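Local coordinates for uncharacterized protein (Pseudomonas protegens, PDB 4KT3) that acts as a type VI secretion effector that hydrolyses peptidoglycan glycosidic bonds and is captured here in complex with its immunity partner, at residues N82-M87 with D112-S117; T39-Y44 with N61-A66. One frame throughout, in Å; residues are numbered along the deposited sequence.

Contact 1: N82-M87 with D112-S117; sequences NNYFSM and DSFQKS
S117 and F114, on the first turn of helix 114-129, receive the type I turn N83-S86 in this glucosaminidase-family, lysozyme-clan domain. S117 is the polar hub. Its OG accepts from Y84 N at 3.2 Å, with an N-H...O angle of 154°, and donates to F114 O one turn back at 2.8 Å. Chi1 of 78° sets OG between its own backbone N and carbonyl carbon, where it can serve both, and serine suits the place because its one short hydroxyl can accept from the loop and donate to the helix. The same oxygen lies at the edge of the F85 ring, in its plane, 3.5 Å from F85 CD1. Apolar contact is carried by Y84 and F114, whose side chains cross at about a right angle. F114 CD2 presses on one face of the tyrosine ring, off-centre toward the rim and only 3.3 Å from Y84 CG, with the ring planes inclined at 51°.

Further out, N82 leaves helix 76-81 with positive phi, a conformation asparagine tolerates well; its CB packs against S113, while its ND2 donates to F111 O. S113 is the N-cap of helix 114-129, its OG accepting from K116 N at 3.1 Å. The turn is braced from within by N83, whose amide faces the M87 backbone with both of its polar atoms; ND2 also donates to A109 O on strand 108-110. At S86 the turn meets the partner lipoprotein chain, where OG hydrogen-bonds with OH of that chain's Y79. N83 OD1 accepts from M87 N at 3.0 Å, and N83 ND2 returns a bond of 3.0 Å to M87 O, lying in the carbonyl plane on a lone pair.

Contact 2: T39-Y44 with N61-A66; sequences TFVSKY and NLLGLA
L63 is the bump of this interface, pushing from helix 59-70 into a hollow formed by F40, V41 and Y44 on helix 35-54. The two are consecutive helices joined by a short connection, an alpha-alpha pair of this lysozyme-clan protein: their N-to-C directions differ by 132°, nearer antiparallel than parallel, and the local axes come no nearer than 10.8 Å. A gap of that width calls for long side chains, and leucine and phenylalanine fill it. The two methyls of L63 divide the hollow. CD1 lies 3.8 Å from F40 CE2 and 4.1 Å from Y44 CB, while CD2 sits 3.9 Å from V41 CG1. The fork of a leucine suits this place because one methyl can cover F40 CE2 and Y44 CB while the other reaches V41.

F40 is the answering bump. Chi1 of 176° puts its CG anti to the backbone N. The F40 and L63 side chains slide past each other in opposite directions. The phenylalanine ring ends against A66, where a single methyl leaves enough depth for an aromatic rim. V41 meets L63 crosswise, and V171 of helix 160-174 touches both, adding a third helix to this apolar cluster. Within helix 35-54 itself, K43 CG lies over the Y44 ring. At the far end of the phenylalanine, F40 CZ meets A66 CB at 3.9 Å, with the methyl at the edge of the F40 ring and in its plane.

The two contacts, their centres about 12 Å apart, share one continuous aromatic and aliphatic core. Y44 of contact 2 is the main joint: its ring stacks with F114 and meets Y84 edge-to-face, with Y44 CE1 3.4 Å from F114 CB. Y84 OH and Y44 OH, 2.9 Å apart, probably hydrogen-bond, and Y44 OH also takes a weak bond from K43 NZ. A second joint lies on helix 59-70, where F85 CZ packs 3.7 Å from A66 CB. Contact 2 touches no other protein chain of the assembly, whereas the loop of contact 1 reaches the lipoprotein partner through S86.

Contact 1: N82-M87 with D112-S117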
# COMPACT_ATOMS: atom_id res chain seq x y z
N ASN A 82 -1.33 -11.69 -10.36
CA ASN A 82 -1.01 -10.66 -11.35
C ASN A 82 -2.08 -9.58 -11.43
O ASN A 82 -2.26 -8.96 -12.47
CB ASN A 82 -0.77 -11.26 -12.74
CG ASN A 82 0.39 -12.20 -12.76
OD1 ASN A 82 1.45 -11.92 -12.23
ND2 ASN A 82 0.20 -13.34 -13.41
N ASN A 83 -2.81 -9.36 -10.34
CA ASN A 83 -3.89 -8.39 -10.36
C ASN A 83 -3.42 -7.13 -9.67
O ASN A 83 -3.61 -6.97 -8.46
CB ASN A 83 -5.13 -8.99 -9.69
CG ASN A 83 -6.34 -8.07 -9.73
OD1 ASN A 83 -6.27 -6.90 -10.12
ND2 ASN A 83 -7.48 -8.60 -9.29
N TYR A 84 -2.78 -6.25 -10.45
CA TYR A 84 -2.12 -5.06 -9.89
C TYR A 84 -3.08 -3.89 -9.69
O TYR A 84 -2.67 -2.83 -9.23
CB TYR A 84 -0.91 -4.67 -10.73
CG TYR A 84 0.26 -5.59 -10.58
CD1 TYR A 84 0.31 -6.80 -11.25
CD2 TYR A 84 1.34 -5.25 -9.77
CE1 TYR A 84 1.40 -7.66 -11.11
CE2 TYR A 84 2.41 -6.10 -9.62
CZ TYR A 84 2.43 -7.30 -10.29
OH TYR A 84 3.51 -8.15 -10.13
N PHE A 85 -4.36 -4.09 -9.99
CA PHE A 85 -5.37 -3.05 -9.78
C PHE A 85 -6.46 -3.52 -8.82
O PHE A 85 -7.49 -2.86 -8.67
CB PHE A 85 -5.93 -2.60 -11.15
CG PHE A 85 -4.90 -1.86 -11.96
CD1 PHE A 85 -3.96 -2.56 -12.70
CD2 PHE A 85 -4.82 -0.48 -11.91
CE1 PHE A 85 -2.97 -1.90 -13.38
CE2 PHE A 85 -3.83 0.19 -12.62
CZ PHE A 85 -2.91 -0.53 -13.35
N SER A 86 -6.18 -4.65 -8.16
CA SER A 86 -7.10 -5.30 -7.23
C SER A 86 -8.55 -5.29 -7.73
O SER A 86 -9.48 -4.97 -6.99
CB SER A 86 -7.00 -4.67 -5.83
OG SER A 86 -5.69 -4.82 -5.32
N MSE A 87 -8.71 -5.66 -9.00
CA MSE A 87 -10.02 -5.72 -9.63
C MSE A 87 -10.84 -6.83 -9.04
O MSE A 87 -10.39 -7.97 -8.96
CB MSE A 87 -9.86 -6.03 -11.12
CG MSE A 87 -8.98 -5.06 -11.87
SE MSE A 87 -9.89 -3.41 -12.31
CE MSE A 87 -11.10 -4.07 -13.68
N ASP A 112 -3.08 -12.93 -16.53
CA ASP A 112 -1.82 -13.49 -17.04
C ASP A 112 -0.60 -12.64 -16.69
O ASP A 112 0.53 -13.16 -16.68
CB ASP A 112 -1.89 -13.63 -18.56
CG ASP A 112 -2.60 -14.88 -19.02
OD1 ASP A 112 -2.47 -15.94 -18.37
OD2 ASP A 112 -3.29 -14.81 -20.06
N SER A 113 -0.80 -11.36 -16.43
CA SER A 113 0.31 -10.43 -16.28
C SER A 113 -0.16 -9.07 -15.78
O SER A 113 -1.35 -8.77 -15.84
CB SER A 113 0.98 -10.22 -17.62
OG SER A 113 0.08 -9.59 -18.52
N PHE A 114 0.78 -8.27 -15.30
CA PHE A 114 0.54 -6.87 -14.96
C PHE A 114 -0.19 -6.20 -16.12
O PHE A 114 -1.22 -5.54 -15.93
CB PHE A 114 1.87 -6.15 -14.68
CG PHE A 114 1.72 -4.69 -14.37
CD1 PHE A 114 1.43 -3.78 -15.38
CD2 PHE A 114 1.89 -4.22 -13.09
CE1 PHE A 114 1.28 -2.42 -15.10
CE2 PHE A 114 1.73 -2.86 -12.80
CZ PHE A 114 1.43 -1.96 -13.81
N GLN A 115 0.34 -6.39 -17.33
CA GLN A 115 -0.17 -5.72 -18.50
C GLN A 115 -1.66 -6.05 -18.70
O GLN A 115 -2.47 -5.14 -18.97
CB GLN A 115 0.61 -6.15 -19.75
N LYS A 116 -2.02 -7.32 -18.57
CA LYS A 116 -3.42 -7.71 -18.72
C LYS A 116 -4.28 -7.09 -17.63
O LYS A 116 -5.41 -6.69 -17.91
CB LYS A 116 -3.59 -9.23 -18.71
CG LYS A 116 -3.09 -9.90 -19.96
CD LYS A 116 -4.03 -9.74 -21.11
CE LYS A 116 -3.46 -10.48 -22.33
NZ LYS A 116 -4.46 -10.72 -23.38
N SER A 117 -3.77 -6.98 -16.41
CA SER A 117 -4.57 -6.37 -15.34
C SER A 117 -4.80 -4.89 -15.65
O SER A 117 -5.90 -4.36 -15.35
CB SER A 117 -3.96 -6.61 -13.94
OG SER A 117 -2.86 -5.77 -13.63

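Contact 2: T39-Y44 with N61-A66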
# COMPACT_ATOMS: atom_id res chain seq x y z
N THR A 39 11.96 -0.20 -7.28
CA THR A 39 11.99 -1.44 -8.05
C THR A 39 10.67 -1.62 -8.83
O THR A 39 10.67 -1.95 -10.00
CB THR A 39 12.27 -2.63 -7.11
OG1 THR A 39 13.59 -2.50 -6.54
CG2 THR A 39 12.18 -3.96 -7.84
N PHE A 40 9.56 -1.39 -8.15
CA PHE A 40 8.25 -1.52 -8.77
C PHE A 40 8.08 -0.54 -9.92
O PHE A 40 7.65 -0.90 -11.04
CB PHE A 40 7.16 -1.28 -7.72
CG PHE A 40 5.78 -1.29 -8.29
CD1 PHE A 40 5.16 -2.49 -8.60
CD2 PHE A 40 5.10 -0.11 -8.53
CE1 PHE A 40 3.86 -2.52 -9.11
CE2 PHE A 40 3.81 -0.12 -9.05
CZ PHE A 40 3.20 -1.33 -9.35
N VAL A 41 8.42 0.72 -9.67
CA VAL A 41 8.24 1.75 -10.68
C VAL A 41 9.14 1.47 -11.89
O VAL A 41 8.68 1.53 -13.05
CB VAL A 41 8.49 3.14 -10.06
CG1 VAL A 41 8.62 4.21 -11.15
CG2 VAL A 41 7.37 3.46 -9.06
N SER A 42 10.40 1.11 -11.65
CA SER A 42 11.31 0.80 -12.75
C SER A 42 10.82 -0.40 -13.55
O SER A 42 10.96 -0.44 -14.77
CB SER A 42 12.70 0.53 -12.22
OG SER A 42 13.26 1.72 -11.72
N LYS A 43 10.22 -1.37 -12.87
CA LYS A 43 9.82 -2.60 -13.54
C LYS A 43 8.69 -2.37 -14.53
O LYS A 43 8.68 -2.97 -15.60
CB LYS A 43 9.36 -3.64 -12.51
CG LYS A 43 8.93 -4.97 -13.13
CD LYS A 43 8.81 -6.04 -12.06
CE LYS A 43 8.51 -7.38 -12.65
NZ LYS A 43 8.21 -8.40 -11.60
N TYR A 44 7.73 -1.52 -14.18
CA TYR A 44 6.48 -1.44 -14.93
C TYR A 44 6.18 -0.12 -15.60
O TYR A 44 5.17 0.00 -16.31
CB TYR A 44 5.31 -1.80 -14.02
CG TYR A 44 5.30 -3.24 -13.57
CD1 TYR A 44 5.17 -4.27 -14.48
CD2 TYR A 44 5.39 -3.56 -12.22
CE1 TYR A 44 5.15 -5.60 -14.06
CE2 TYR A 44 5.38 -4.88 -11.80
CZ TYR A 44 5.24 -5.89 -12.72
OH TYR A 44 5.22 -7.19 -12.28
N ASN A 61 -0.14 8.49 -13.48
CA ASN A 61 -1.49 8.35 -12.92
C ASN A 61 -1.87 6.87 -12.86
O ASN A 61 -2.40 6.38 -11.84
CB ASN A 61 -2.53 9.11 -13.72
CG ASN A 61 -2.37 10.62 -13.63
OD1 ASN A 61 -1.29 11.14 -13.36
ND2 ASN A 61 -3.46 11.34 -13.89
N LEU A 62 -1.62 6.16 -13.96
CA LEU A 62 -1.92 4.74 -14.05
C LEU A 62 -0.99 3.91 -13.17
O LEU A 62 -1.44 3.01 -12.44
CB LEU A 62 -1.83 4.27 -15.50
CG LEU A 62 -2.24 2.83 -15.79
CD1 LEU A 62 -3.70 2.58 -15.48
CD2 LEU A 62 -1.88 2.44 -17.24
N LEU A 63 0.31 4.20 -13.24
CA LEU A 63 1.29 3.47 -12.47
C LEU A 63 1.11 3.74 -10.97
O LEU A 63 1.28 2.85 -10.14
CB LEU A 63 2.69 3.85 -12.94
CG LEU A 63 3.88 3.12 -12.29
CD1 LEU A 63 3.77 1.60 -12.39
CD2 LEU A 63 5.21 3.58 -12.91
N GLY A 64 0.74 4.98 -10.64
CA GLY A 64 0.43 5.36 -9.27
C GLY A 64 -0.75 4.58 -8.72
O GLY A 64 -0.73 4.15 -7.56
N LEU A 65 -1.79 4.42 -9.53
CA LEU A 65 -2.92 3.60 -9.12
C LEU A 65 -2.47 2.16 -8.85
O LEU A 65 -2.84 1.58 -7.82
CB LEU A 65 -4.07 3.65 -10.12
CG LEU A 65 -5.29 2.80 -9.75
CD1 LEU A 65 -5.89 3.20 -8.40
CD2 LEU A 65 -6.35 2.88 -10.85
N ALA A 66 -1.65 1.60 -9.73
CA ALA A 66 -1.14 0.25 -9.49
C ALA A 66 -0.32 0.19 -8.18
O ALA A 66 -0.40 -0.79 -7.44
CB ALA A 66 -0.32 -0.23 -10.66